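Local coordinates for spore coat polysaccharide biosynthesis protein SpsE (Bacillus subtilis, PDB 1VLI), which probably acts as an N-acylneuraminate-9-phosphate synthase-like enzyme in the making of spore coat polysaccharide, at residues A322-G327 / D333-L338; A361-P366 / G370-D375. One frame throughout, in Å; residues are numbered along the deposited sequence.

Contact 1 (A322-G327 / D333-L338)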
loop_
_atom_site.group_PDB
_atom_site.type_symbol
_atom_site.label_atom_id
_atom_site.label_comp_id
_atom_site.label_asym_id
_atom_site.label_seq_id
_atom_site.Cartn_x
_atom_site.Cartn_y
_atom_site.Cartn_z
ATOM N N ALA A 322 17.966 16.006 -12.440
ATOM C CA ALA A 322 19.130 16.852 -12.767
ATOM C C ALA A 322 18.599 18.141 -13.420
ATOM O O ALA A 322 17.417 18.215 -13.684
ATOM C CB ALA A 322 20.075 16.113 -13.716
ATOM N N PRO A 323 19.415 19.174 -13.648
ATOM C CA PRO A 323 18.935 20.315 -14.438
ATOM C C PRO A 323 18.728 19.910 -15.903
ATOM O O PRO A 323 19.571 19.229 -16.495
ATOM C CB PRO A 323 20.074 21.346 -14.322
ATOM C CG PRO A 323 20.914 20.887 -13.205
ATOM C CD PRO A 323 20.796 19.388 -13.179
ATOM N N ILE A 324 17.594 20.289 -16.474
ATOM C CA ILE A 324 17.347 19.990 -17.880
ATOM C C ILE A 324 17.426 21.266 -18.692
ATOM O O ILE A 324 16.848 22.286 -18.321
ATOM C CB ILE A 324 15.979 19.287 -18.060
ATOM C CG1 ILE A 324 15.946 17.961 -17.272
ATOM C CG2 ILE A 324 15.679 19.040 -19.540
ATOM C CD1 ILE A 324 14.673 17.177 -17.450
ATOM N N GLN A 325 18.149 21.211 -19.801
ATOM C CA GLN A 325 18.318 22.384 -20.638
ATOM C C GLN A 325 17.424 22.395 -21.863
ATOM O O GLN A 325 17.011 21.342 -22.364
ATOM C CB GLN A 325 19.778 22.543 -21.016
ATOM C CG GLN A 325 20.628 23.057 -19.813
ATOM C CD GLN A 325 22.044 23.246 -20.387
ATOM O OE1 GLN A 325 22.446 24.442 -20.786
ATOM N NE2 GLN A 325 22.825 22.076 -20.497
ATOM N N LYS A 326 17.124 23.609 -22.319
ATOM C CA LYS A 326 16.237 23.837 -23.456
ATOM C C LYS A 326 16.694 23.016 -24.653
ATOM O O LYS A 326 17.833 23.141 -25.063
ATOM C CB LYS A 326 16.245 25.330 -23.838
ATOM C CG LYS A 326 15.189 25.685 -24.865
ATOM C CD LYS A 326 15.406 27.051 -25.487
ATOM C CE LYS A 326 14.089 27.531 -26.082
ATOM N NZ LYS A 326 14.280 28.846 -26.764
ATOM N N GLY A 327 15.826 22.158 -25.195
ATOM C CA GLY A 327 16.209 21.376 -26.379
ATOM C C GLY A 327 16.407 19.905 -26.027
ATOM O O GLY A 327 16.288 19.014 -26.891
ATOM N N ASP A 333 16.976 9.232 -17.327
ATOM C CA ASP A 333 18.128 9.833 -16.672
ATOM C C ASP A 333 18.006 11.255 -16.131
ATOM O O ASP A 333 18.868 11.680 -15.367
ATOM C CB ASP A 333 19.339 9.760 -17.599
ATOM C CG ASP A 333 19.773 8.335 -17.850
ATOM O OD1 ASP A 333 19.594 7.467 -16.959
ATOM O OD2 ASP A 333 20.284 7.984 -18.920
ATOM N N ASN A 334 16.972 11.993 -16.518
ATOM C CA ASN A 334 16.799 13.341 -15.978
ATOM C C ASN A 334 15.423 13.631 -15.364
ATOM O O ASN A 334 15.236 14.661 -14.708
ATOM C CB ASN A 334 17.186 14.415 -17.004
ATOM C CG ASN A 334 16.468 14.249 -18.324
ATOM O OD1 ASN A 334 15.398 13.608 -18.425
ATOM N ND2 ASN A 334 17.047 14.819 -19.353
ATOM N N ILE A 335 14.473 12.726 -15.558
ATOM C CA ILE A 335 13.206 12.827 -14.843
ATOM C C ILE A 335 12.815 11.499 -14.186
ATOM O O ILE A 335 13.202 10.427 -14.673
ATOM C CB ILE A 335 12.049 13.360 -15.763
ATOM C CG1 ILE A 335 11.968 12.572 -17.078
ATOM C CG2 ILE A 335 12.197 14.867 -16.014
ATOM C CD1 ILE A 335 10.585 12.574 -17.689
ATOM N N ALA A 336 12.031 11.582 -13.100
ATOM C CA ALA A 336 11.577 10.396 -12.387
ATOM C C ALA A 336 10.205 10.605 -11.766
ATOM O O ALA A 336 9.789 11.738 -11.538
ATOM C CB ALA A 336 12.598 9.957 -11.323
ATOM N N VAL A 337 9.498 9.501 -11.530
ATOM C CA VAL A 337 8.190 9.499 -10.856
ATOM C C VAL A 337 8.444 9.430 -9.332
ATOM O O VAL A 337 8.854 8.374 -8.797
ATOM C CB VAL A 337 7.358 8.315 -11.363
ATOM C CG1 VAL A 337 6.025 8.141 -10.591
ATOM C CG2 VAL A 337 7.108 8.461 -12.838
ATOM N N LEU A 338 8.268 10.573 -8.655
ATOM C CA LEU A 338 8.671 10.728 -7.244
ATOM C C LEU A 338 7.559 11.377 -6.416
ATOM O O LEU A 338 6.631 11.937 -6.967
ATOM C CB LEU A 338 9.971 11.538 -7.142
ATOM C CG LEU A 338 11.193 10.883 -7.792
ATOM C CD1 LEU A 338 12.239 11.914 -8.124
ATOM C CD2 LEU A 338 11.777 9.786 -6.922
#
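Ile-324 reaches the amide of Asn-334 with the end of its chain. Ile-324 CD1 sits over the flat face of the Asn-334 amide, 3.5 Å from Asn-334 CG, with OD1 and ND2 slightly farther, at 3.8 Å. Ile-324 CG1 packs behind, 3.8 Å from Asn-334 CB. The two side chains cross at about a right angle. With CG1 anti to the carbonyl carbon (chi1 -60°), the Ile-324 chain is directed at the Asn-334 amide. Ile-324 CD1 also makes the apolar contact with the next residue, 3.7 Å from Ile-335 CG2. Ile-335 continues this packing onto helix 352-356. The segments belong to the SAF (antifreeze-like) domain that follows the TIM barrel in this family. Here the loop after strand 317-320 folds back beside the start of strand 335-338.

The polar bonds of the Asn-334 amide run to the turn between the segments. OD1 accepts from Ser-331 N, and ND2 donates to Glu-328 OE2 and Ala-329 O. With alanine in place of Asn-334, Ser-331 N, Glu-328 OE2 and Ala-329 O would probably lose their mates and a gap open beneath the Ile-324 methyl. The backbones come closest at Ala-322 and Asn-334, whose CA atoms are 5.3 Å apart.

Contact 2 (A361-P366 / G370-D375)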
loop_
_atom_site.group_PDB
_atom_site.type_symbol
_atom_site.label_atom_id
_atom_site.label_comp_id
_atom_site.label_asym_id
_atom_site.label_seq_id
_atom_site.Cartn_x
_atom_site.Cartn_y
_atom_site.Cartn_z
ATOM N N ALA A 361 12.719 19.364 -23.835
ATOM C CA ALA A 361 12.335 20.541 -23.026
ATOM C C ALA A 361 12.205 21.794 -23.910
ATOM O O ALA A 361 13.024 22.015 -24.830
ATOM C CB ALA A 361 13.380 20.779 -21.916
ATOM N N VAL A 362 11.212 22.642 -23.632
ATOM C CA VAL A 362 11.164 23.927 -24.360
ATOM C C VAL A 362 11.792 25.095 -23.603
ATOM O O VAL A 362 11.877 26.197 -24.119
ATOM C CB VAL A 362 9.760 24.279 -24.896
ATOM C CG1 VAL A 362 9.217 23.132 -25.718
ATOM C CG2 VAL A 362 8.800 24.678 -23.774
ATOM N N ARG A 363 12.228 24.844 -22.378
ATOM C CA ARG A 363 12.976 25.826 -21.595
ATOM C C ARG A 363 13.792 25.083 -20.544
ATOM O O ARG A 363 13.502 23.925 -20.239
ATOM C CB ARG A 363 12.029 26.793 -20.897
ATOM C CG ARG A 363 10.979 26.105 -20.010
ATOM C CD ARG A 363 9.890 27.043 -19.524
ATOM N NE ARG A 363 9.168 26.531 -18.359
ATOM C CZ ARG A 363 8.236 27.225 -17.707
ATOM N NH1 ARG A 363 7.929 28.452 -18.113
ATOM N NH2 ARG A 363 7.604 26.707 -16.656
ATOM N N ASP A 364 14.778 25.766 -19.974
ATOM C CA ASP A 364 15.549 25.245 -18.854
ATOM C C ASP A 364 14.663 24.848 -17.678
ATOM O O ASP A 364 13.791 25.606 -17.290
ATOM C CB ASP A 364 16.521 26.310 -18.361
ATOM C CG ASP A 364 17.574 26.676 -19.396
ATOM O OD1 ASP A 364 17.709 25.967 -20.427
ATOM O OD2 ASP A 364 18.315 27.666 -19.233
ATOM N N ILE A 365 14.893 23.673 -17.108
ATOM C CA ILE A 365 14.200 23.269 -15.889
ATOM C C ILE A 365 15.259 23.002 -14.826
ATOM O O ILE A 365 16.213 22.257 -15.080
ATOM C CB ILE A 365 13.352 22.022 -16.133
ATOM C CG1 ILE A 365 12.694 22.090 -17.516
ATOM C CG2 ILE A 365 12.302 21.881 -15.040
ATOM C CD1 ILE A 365 12.035 20.804 -17.972
ATOM N N PRO A 366 15.134 23.640 -13.658
ATOM C CA PRO A 366 16.043 23.364 -12.540
ATOM C C PRO A 366 15.915 21.903 -12.056
ATOM O O PRO A 366 14.882 21.262 -12.284
ATOM C CB PRO A 366 15.569 24.346 -11.463
ATOM C CG PRO A 366 14.827 25.434 -12.225
ATOM C CD PRO A 366 14.153 24.699 -13.334
ATOM N N GLY A 370 9.159 19.861 -10.010
ATOM C CA GLY A 370 8.126 19.139 -10.693
ATOM C C GLY A 370 7.870 19.729 -12.064
ATOM O O GLY A 370 7.739 20.959 -12.212
ATOM N N ILE A 371 7.774 18.835 -13.050
ATOM C CA ILE A 371 7.449 19.175 -14.428
ATOM C C ILE A 371 6.055 19.751 -14.517
ATOM O O ILE A 371 5.157 19.339 -13.826
ATOM C CB ILE A 371 7.529 17.942 -15.332
ATOM C CG1 ILE A 371 8.915 17.318 -15.255
ATOM C CG2 ILE A 371 7.247 18.329 -16.794
ATOM C CD1 ILE A 371 9.951 18.148 -15.897
ATOM N N VAL A 372 5.895 20.656 -15.455
ATOM C CA VAL A 372 4.764 21.524 -15.581
ATOM C C VAL A 372 4.562 21.648 -17.112
ATOM O O VAL A 372 5.455 21.289 -17.879
ATOM C CB VAL A 372 5.151 22.853 -14.888
ATOM C CG1 VAL A 372 5.350 23.979 -15.862
ATOM C CG2 VAL A 372 4.240 23.171 -13.697
ATOM N N TRP A 373 3.396 22.104 -17.564
ATOM C CA TRP A 373 3.095 22.088 -19.002
ATOM C C TRP A 373 3.943 23.070 -19.769
ATOM O O TRP A 373 4.344 22.820 -20.912
ATOM C CB TRP A 373 1.611 22.356 -19.258
ATOM C CG TRP A 373 0.777 21.157 -19.013
ATOM C CD1 TRP A 373 -0.123 20.977 -18.001
ATOM C CD2 TRP A 373 0.786 19.932 -19.768
ATOM N NE1 TRP A 373 -0.678 19.715 -18.082
ATOM C CE2 TRP A 373 -0.137 19.054 -19.158
ATOM C CE3 TRP A 373 1.498 19.478 -20.893
ATOM C CZ2 TRP A 373 -0.393 17.769 -19.651
ATOM C CZ3 TRP A 373 1.256 18.179 -21.365
ATOM C CH2 TRP A 373 0.325 17.353 -20.745
ATOM N N ASP A 374 4.243 24.188 -19.129
ATOM C CA ASP A 374 5.043 25.211 -19.752
ATOM C C ASP A 374 6.459 24.767 -20.075
ATOM O O ASP A 374 7.144 25.438 -20.842
ATOM C CB ASP A 374 5.067 26.437 -18.867
ATOM C CG ASP A 374 3.838 27.312 -19.050
ATOM O OD1 ASP A 374 2.954 27.009 -19.890
ATOM O OD2 ASP A 374 3.676 28.339 -18.377
ATOM N N ASP A 375 6.893 23.647 -19.495
ATOM C CA ASP A 375 8.221 23.101 -19.740
ATOM C C ASP A 375 8.217 22.330 -21.047
ATOM O O ASP A 375 9.270 22.096 -21.610
ATOM C CB ASP A 375 8.656 22.155 -18.593
ATOM C CG ASP A 375 8.795 22.877 -17.237
ATOM O OD1 ASP A 375 9.125 24.087 -17.266
ATOM O OD2 ASP A 375 8.593 22.331 -16.102
#
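Arg-363 and Asp-375 form the salt bridge of this contact. The arginine chain runs extended from CG to NE and brings the NE edge of the guanidinium to the carboxylate. Arg-363 NE donates to Asp-375 OD1 at 2.7 Å, with an N-H...O angle of 157°. The oxygen lies in the guanidinium plane and is met nearly along its C-O bond. NH2 adds a weak bond to the same oxygen. Both N-H groups go to the one oxygen, and the guanidinium and carboxylate planes are turned 53° apart, so this is not the flat pairing of two nitrogens with two oxygens.

Asp-374 approaches differently. Asp-374 CB lies over one face of the guanidinium, offset toward the rim and 3.4 Å from Arg-363 NH2. Its carboxylate is near enough only for a general attraction of charges, and it also has a long, weak ion pair with Lys-379.

Ile-365 crosses the Asp-375 side chain obliquely. Ile-365 CD1 rests 3.7 Å from Asp-375 CB and also meets Ile-371 CD1, at 4.0 Å. Both isoleucines touch Thr-320 of strand 317-320, which places this apolar side against the body of the SAF domain.

The backbone fixes Asp-375 as well. Val-362 N donates to Asp-375 O at 2.9 Å, almost straight at 176°. CG2 of Val-362 lies beside that carbonyl oxygen. Asp-375 N bonds to Val-372 O, while Asp-375 OD2 takes a weak bond from Val-372 N, so two bonds link Val-372 and Asp-375 across the short turn.

Asp-375 is thus a buried acid with both oxygens engaged, OD1 firmly by Arg-363 and OD2 only weakly by the backbone N-H of Val-372. The positive charge of Arg-363 would probably favour its ionised form, despite the apolar chain of Ile-365 packed along its CB and carboxylate.

Along the chain, contact 1 comes first: 322-327 leaves strand 317-320 and meets 333-338, closing the turn that leads into strand 335-338. The chain then passes through helix 352-356. Contact 2 follows, where 361-366 meets 370-375 across a loop of three residues. The two loops lie in series, neither enclosing nor crossing the other. They are joined side by side, with centres 9 Å apart. Ile-324 O and Ile-365 N, at 2.7 Å, and Gly-327 N and Ala-361 O, at 2.8 Å, are probable hydrogen bonds between 322-327 and 361-366. These two bonds, rather than either contact alone, join the loop between strands 317-320 and 335-338 to the loops that follow helix 352-356.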